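Local coordinates for thiamin pyrophosphokinase (Saccharomyces cerevisiae, PDB 1IG0), which makes the cofactor thiamine diphosphate by transferring a pyrophosphate group from ATP to thiamine, releasing AMP, at residues D69-N73 with D99-V105; R86-P91 with Y108-V114. One frame throughout, in Å; residues are numbered along the deposited sequence.

Contact 1 of 2, residues D69-N73 with D99-V105; sequences DGAAN and DSLSEKV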
# COMPACT_ATOMS: atom_id res chain seq x y z
N ASP B 69 -7.50 -10.13 -16.53
CA ASP B 69 -8.89 -9.74 -16.77
C ASP B 69 -9.05 -8.30 -17.25
O ASP B 69 -8.74 -7.99 -18.40
CB ASP B 69 -9.71 -9.95 -15.49
CG ASP B 69 -11.21 -9.88 -15.74
OD1 ASP B 69 -11.61 -9.79 -16.92
OD2 ASP B 69 -11.98 -9.93 -14.76
N GLY B 70 -9.54 -7.43 -16.38
CA GLY B 70 -9.75 -6.03 -16.74
C GLY B 70 -8.53 -5.30 -17.26
O GLY B 70 -8.65 -4.26 -17.91
N ALA B 71 -7.35 -5.84 -16.98
CA ALA B 71 -6.11 -5.23 -17.44
C ALA B 71 -6.11 -5.06 -18.96
O ALA B 71 -5.40 -4.21 -19.50
CB ALA B 71 -4.92 -6.08 -17.01
N ALA B 72 -6.90 -5.89 -19.64
CA ALA B 72 -6.99 -5.82 -21.09
C ALA B 72 -7.60 -4.48 -21.49
O ALA B 72 -7.19 -3.89 -22.49
CB ALA B 72 -7.85 -6.97 -21.62
N ASN B 73 -8.57 -4.02 -20.72
CA ASN B 73 -9.20 -2.73 -20.99
C ASN B 73 -8.16 -1.64 -20.79
O ASN B 73 -8.04 -0.72 -21.60
CB ASN B 73 -10.38 -2.47 -20.04
CG ASN B 73 -11.49 -3.50 -20.18
OD1 ASN B 73 -11.87 -3.87 -21.29
ND2 ASN B 73 -12.02 -3.96 -19.05
N ASP B 99 -15.76 -10.83 -16.76
CA ASP B 99 -16.98 -10.02 -16.71
C ASP B 99 -16.70 -8.53 -16.87
O ASP B 99 -17.48 -7.81 -17.50
CB ASP B 99 -17.75 -10.27 -15.42
CG ASP B 99 -18.41 -11.64 -15.38
OD1 ASP B 99 -18.99 -12.04 -16.41
OD2 ASP B 99 -18.35 -12.30 -14.33
N SER B 100 -15.59 -8.06 -16.30
CA SER B 100 -15.23 -6.65 -16.38
C SER B 100 -14.67 -6.29 -17.75
O SER B 100 -14.46 -5.12 -18.06
CB SER B 100 -14.19 -6.31 -15.31
OG SER B 100 -12.95 -6.94 -15.59
N LEU B 101 -14.42 -7.31 -18.56
CA LEU B 101 -13.87 -7.11 -19.90
C LEU B 101 -14.86 -6.42 -20.83
O LEU B 101 -15.98 -6.89 -21.03
CB LEU B 101 -13.45 -8.46 -20.49
CG LEU B 101 -12.65 -8.45 -21.79
CD1 LEU B 101 -11.36 -7.67 -21.59
CD2 LEU B 101 -12.34 -9.87 -22.22
N SER B 102 -14.44 -5.29 -21.38
CA SER B 102 -15.28 -4.53 -22.31
C SER B 102 -15.62 -5.39 -23.51
O SER B 102 -14.76 -6.07 -24.06
CB SER B 102 -14.53 -3.27 -22.77
OG SER B 102 -15.16 -2.69 -23.90
N GLU B 103 -16.89 -5.36 -23.93
CA GLU B 103 -17.31 -6.15 -25.08
C GLU B 103 -16.46 -5.75 -26.28
O GLU B 103 -16.04 -6.59 -27.07
CB GLU B 103 -18.79 -5.91 -25.38
CG GLU B 103 -19.33 -6.76 -26.52
CD GLU B 103 -20.83 -6.61 -26.71
OE1 GLU B 103 -21.42 -5.68 -26.12
OE2 GLU B 103 -21.42 -7.41 -27.47
N LYS B 104 -16.20 -4.45 -26.40
CA LYS B 104 -15.39 -3.92 -27.49
C LYS B 104 -13.95 -4.42 -27.38
O LYS B 104 -13.34 -4.82 -28.37
CB LYS B 104 -15.42 -2.39 -27.45
CG LYS B 104 -14.41 -1.70 -28.35
CD LYS B 104 -14.65 -0.19 -28.41
CE LYS B 104 -14.73 0.44 -27.03
NZ LYS B 104 -13.48 0.26 -26.25
N VAL B 105 -13.41 -4.39 -26.16
CA VAL B 105 -12.04 -4.84 -25.92
C VAL B 105 -11.91 -6.35 -26.16
O VAL B 105 -10.93 -6.80 -26.75
CB VAL B 105 -11.59 -4.52 -24.48
CG1 VAL B 105 -10.21 -5.10 -24.21
CG2 VAL B 105 -11.58 -3.01 -24.28
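In the alpha/beta catalytic domain, two turns that follow the neighbouring parallel strands 64-68 and 93-96 meet where Asn73 reaches across to the backbone around Leu101. The carboxamide spans that residue, using both of its ends. Asn73 OD1 accepts Ser102 N at 2.9 Å, in the carbonyl plane and on a lone pair, with an N-H...O angle of 159°. Asn73 ND2 gives a hydrogen to Ser100 O, also at 2.9 Å, but this bond is more bent (140°) and approaches from above the plane of the Ser100 carbonyl. The chi1 of -62° sets CG opposite the Asn73 carbonyl carbon and turns the amide to the loop. Val105 closes in beside the acceptor, its CG2 3.1 Å from Asn73 OD1. Ser102 is the N-cap of helix 103-111, and its OG takes a weak bond from Val105 N. Next to the amide, Ala72 CB touches Leu101 CD1 at 3.6 Å, a small methyl that lets the leucine branch lie close. Nearer the strand ends, Ser100 OG donates weakly to Asp69 OD2 at 3.3 Å and lies 3.5 Å from Gly70 CA, where a beta carbon would be tight. The side chain of Asp69 lies about 8 Å from a bound thiamine. Asparagine suits its place because one flat group satisfies a donor and an acceptor, fixing both its own rotation and the loop that starts the helix.

Contact 2 of 2, residues R86-P91 with Y108-V114; sequences RIKYLP and YYRKNKV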
# COMPACT_ATOMS: atom_id res chain seq x y z
N ARG B 86 -0.82 -0.19 -30.98
CA ARG B 86 -1.75 -1.06 -30.27
C ARG B 86 -1.63 -2.49 -30.79
O ARG B 86 -1.59 -3.44 -30.01
CB ARG B 86 -3.18 -0.57 -30.44
CG ARG B 86 -4.23 -1.54 -29.91
CD ARG B 86 -5.63 -1.06 -30.21
NE ARG B 86 -6.09 -0.06 -29.26
CZ ARG B 86 -7.17 0.69 -29.44
NH1 ARG B 86 -7.90 0.55 -30.54
NH2 ARG B 86 -7.54 1.56 -28.51
N ILE B 87 -1.57 -2.63 -32.11
CA ILE B 87 -1.44 -3.94 -32.74
C ILE B 87 -0.06 -4.51 -32.45
O ILE B 87 0.13 -5.73 -32.38
CB ILE B 87 -1.66 -3.85 -34.27
CG1 ILE B 87 -3.16 -3.79 -34.57
CG2 ILE B 87 -1.03 -5.05 -34.97
CD1 ILE B 87 -3.92 -5.03 -34.16
N LYS B 88 0.91 -3.62 -32.29
CA LYS B 88 2.28 -4.03 -32.01
C LYS B 88 2.42 -4.55 -30.59
O LYS B 88 3.29 -5.38 -30.30
CB LYS B 88 3.24 -2.85 -32.22
CG LYS B 88 4.67 -3.12 -31.80
CD LYS B 88 5.56 -1.91 -32.04
CE LYS B 88 6.97 -2.14 -31.49
NZ LYS B 88 7.63 -3.32 -32.12
N TYR B 89 1.57 -4.07 -29.69
CA TYR B 89 1.63 -4.49 -28.30
C TYR B 89 0.46 -5.34 -27.82
O TYR B 89 -0.23 -4.99 -26.86
CB TYR B 89 1.81 -3.27 -27.40
CG TYR B 89 3.10 -2.53 -27.70
CD1 TYR B 89 3.11 -1.43 -28.56
CD2 TYR B 89 4.31 -2.97 -27.18
CE1 TYR B 89 4.31 -0.79 -28.89
CE2 TYR B 89 5.51 -2.35 -27.50
CZ TYR B 89 5.50 -1.26 -28.36
OH TYR B 89 6.69 -0.65 -28.69
N LEU B 90 0.24 -6.46 -28.50
CA LEU B 90 -0.82 -7.38 -28.15
C LEU B 90 -0.31 -8.31 -27.06
O LEU B 90 0.81 -8.80 -27.13
CB LEU B 90 -1.22 -8.23 -29.37
CG LEU B 90 -1.81 -7.53 -30.59
CD1 LEU B 90 -1.92 -8.52 -31.74
CD2 LEU B 90 -3.18 -6.96 -30.25
N PRO B 91 -1.12 -8.55 -26.02
CA PRO B 91 -0.68 -9.44 -24.94
C PRO B 91 -0.77 -10.89 -25.42
O PRO B 91 -1.53 -11.20 -26.34
CB PRO B 91 -1.68 -9.14 -23.83
CG PRO B 91 -2.93 -8.87 -24.59
CD PRO B 91 -2.46 -7.99 -25.73
N TYR B 108 -11.83 -7.11 -29.91
CA TYR B 108 -10.58 -6.66 -30.51
C TYR B 108 -9.43 -7.65 -30.32
O TYR B 108 -8.74 -8.00 -31.27
CB TYR B 108 -10.17 -5.30 -29.94
CG TYR B 108 -8.84 -4.81 -30.47
CD1 TYR B 108 -8.73 -4.30 -31.76
CD2 TYR B 108 -7.69 -4.89 -29.69
CE1 TYR B 108 -7.50 -3.88 -32.27
CE2 TYR B 108 -6.46 -4.47 -30.18
CZ TYR B 108 -6.37 -3.97 -31.47
OH TYR B 108 -5.15 -3.56 -31.96
N TYR B 109 -9.23 -8.08 -29.08
CA TYR B 109 -8.14 -9.01 -28.78
C TYR B 109 -8.41 -10.42 -29.26
O TYR B 109 -7.48 -11.15 -29.62
CB TYR B 109 -7.83 -8.99 -27.29
CG TYR B 109 -7.08 -7.75 -26.87
CD1 TYR B 109 -7.49 -6.99 -25.77
CD2 TYR B 109 -5.97 -7.32 -27.58
CE1 TYR B 109 -6.81 -5.83 -25.40
CE2 TYR B 109 -5.28 -6.17 -27.23
CZ TYR B 109 -5.71 -5.43 -26.14
OH TYR B 109 -5.04 -4.27 -25.80
N ARG B 110 -9.68 -10.82 -29.28
CA ARG B 110 -10.00 -12.16 -29.75
C ARG B 110 -9.73 -12.21 -31.24
O ARG B 110 -9.14 -13.17 -31.74
CB ARG B 110 -11.47 -12.50 -29.50
CG ARG B 110 -11.71 -14.00 -29.58
CD ARG B 110 -13.18 -14.38 -29.61
NE ARG B 110 -13.35 -15.80 -29.33
CZ ARG B 110 -12.66 -16.77 -29.93
NH1 ARG B 110 -11.75 -16.48 -30.85
NH2 ARG B 110 -12.87 -18.04 -29.61
N LYS B 111 -10.16 -11.17 -31.95
CA LYS B 111 -9.96 -11.10 -33.39
C LYS B 111 -8.47 -11.14 -33.71
O LYS B 111 -8.06 -11.74 -34.70
CB LYS B 111 -10.56 -9.80 -33.95
CG LYS B 111 -11.28 -9.97 -35.28
CD LYS B 111 -11.21 -8.71 -36.13
CE LYS B 111 -11.79 -7.49 -35.44
NZ LYS B 111 -13.26 -7.60 -35.22
N ASN B 112 -7.66 -10.51 -32.87
CA ASN B 112 -6.22 -10.48 -33.07
C ASN B 112 -5.49 -11.69 -32.48
O ASN B 112 -4.30 -11.62 -32.17
CB ASN B 112 -5.64 -9.17 -32.52
CG ASN B 112 -5.88 -8.00 -33.45
OD1 ASN B 112 -5.35 -7.96 -34.56
ND2 ASN B 112 -6.70 -7.05 -33.01
N LYS B 113 -6.23 -12.78 -32.33
CA LYS B 113 -5.70 -14.05 -31.83
C LYS B 113 -5.04 -14.11 -30.46
O LYS B 113 -4.16 -14.95 -30.24
CB LYS B 113 -4.76 -14.64 -32.88
CG LYS B 113 -5.35 -14.70 -34.28
CD LYS B 113 -6.70 -15.40 -34.28
CE LYS B 113 -7.32 -15.41 -35.67
NZ LYS B 113 -8.66 -16.05 -35.67
N VAL B 114 -5.43 -13.24 -29.54
CA VAL B 114 -4.86 -13.30 -28.20
C VAL B 114 -5.50 -14.50 -27.52
O VAL B 114 -6.70 -14.73 -27.65
CB VAL B 114 -5.20 -12.03 -27.38
CG1 VAL B 114 -4.80 -12.24 -25.92
CG2 VAL B 114 -4.46 -10.83 -27.95
O HOH W 1 -2.73 -3.99 -27.51
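A Schellman motif ends helix 103-111, and the last turn of that helix packs through Tyr108 and Tyr109 against Arg86 and Ile87 at the end of helix 83-88 and Leu90 and Pro91 in the loop that follows. Lys113, with its positive phi, is the C-prime residue: Val114 N bonds back to Tyr109 O and Lys113 N to Arg110 O. Tyr108 supplies a broad ring. The aliphatic part of Arg86 lies against its hydroxyl end, CD 3.3 Å from Tyr108 CZ, and the bend at chi3 (-81°) carries the guanidinium over the ring, steeply tilted to it, 5.3 Å from CZ of Arg86 to the centroid, at most a weak cation-pi attraction. The charge has a stronger partner in Glu83, which also takes a weak bond from Tyr108 OH. Ile87 CD1 sits 3.8 Å from Tyr108 CZ. Replacing Tyr108 by an alanine would probably open a gap beside Ile87 and the Arg86 chain and take one partner from Glu83. Asn112 ND2 binds Tyr108 O at 2.8 Å; the backbone N of the same asparagine reaches that oxygen from the opposite face. Leucine and proline suit the second tyrosine: Leu90 CD2 meets the edge of the ring, 3.8 Å from Tyr109 CE2, while Pro91 CG lies over one face. Tyr109 OH donates to a water (2.9 Å) that in turn donates to Arg86 O and Tyr89 O. Beyond these two segments, Tyr109 also touches Ala72, Leu75 and Tyr76 of helix 71-78, and with Val114 it packs on Ile94 of strand 93-96.

From the N terminus, the chain leaves strand 64-68 into 69-73, the first half of contact 1, runs along helix 71-78 and reaches 86-91, the first half of contact 2. Strand 93-96 then leads to 99-105, which closes the loop of contact 1, and helix 103-111 carries on to 108-114, which closes that of contact 2. The segments alternate, so the two loops cross. Helix 103-111 serves both, its start meeting helix 71-78 in contact 1 and its end meeting helix 83-88 in contact 2. The contacts touch where Ala72 O approaches Tyr109 CE1 at 3.5 Å. Together they join helices 71-78, 83-88 and 103-111 beside strands 64-68 and 93-96.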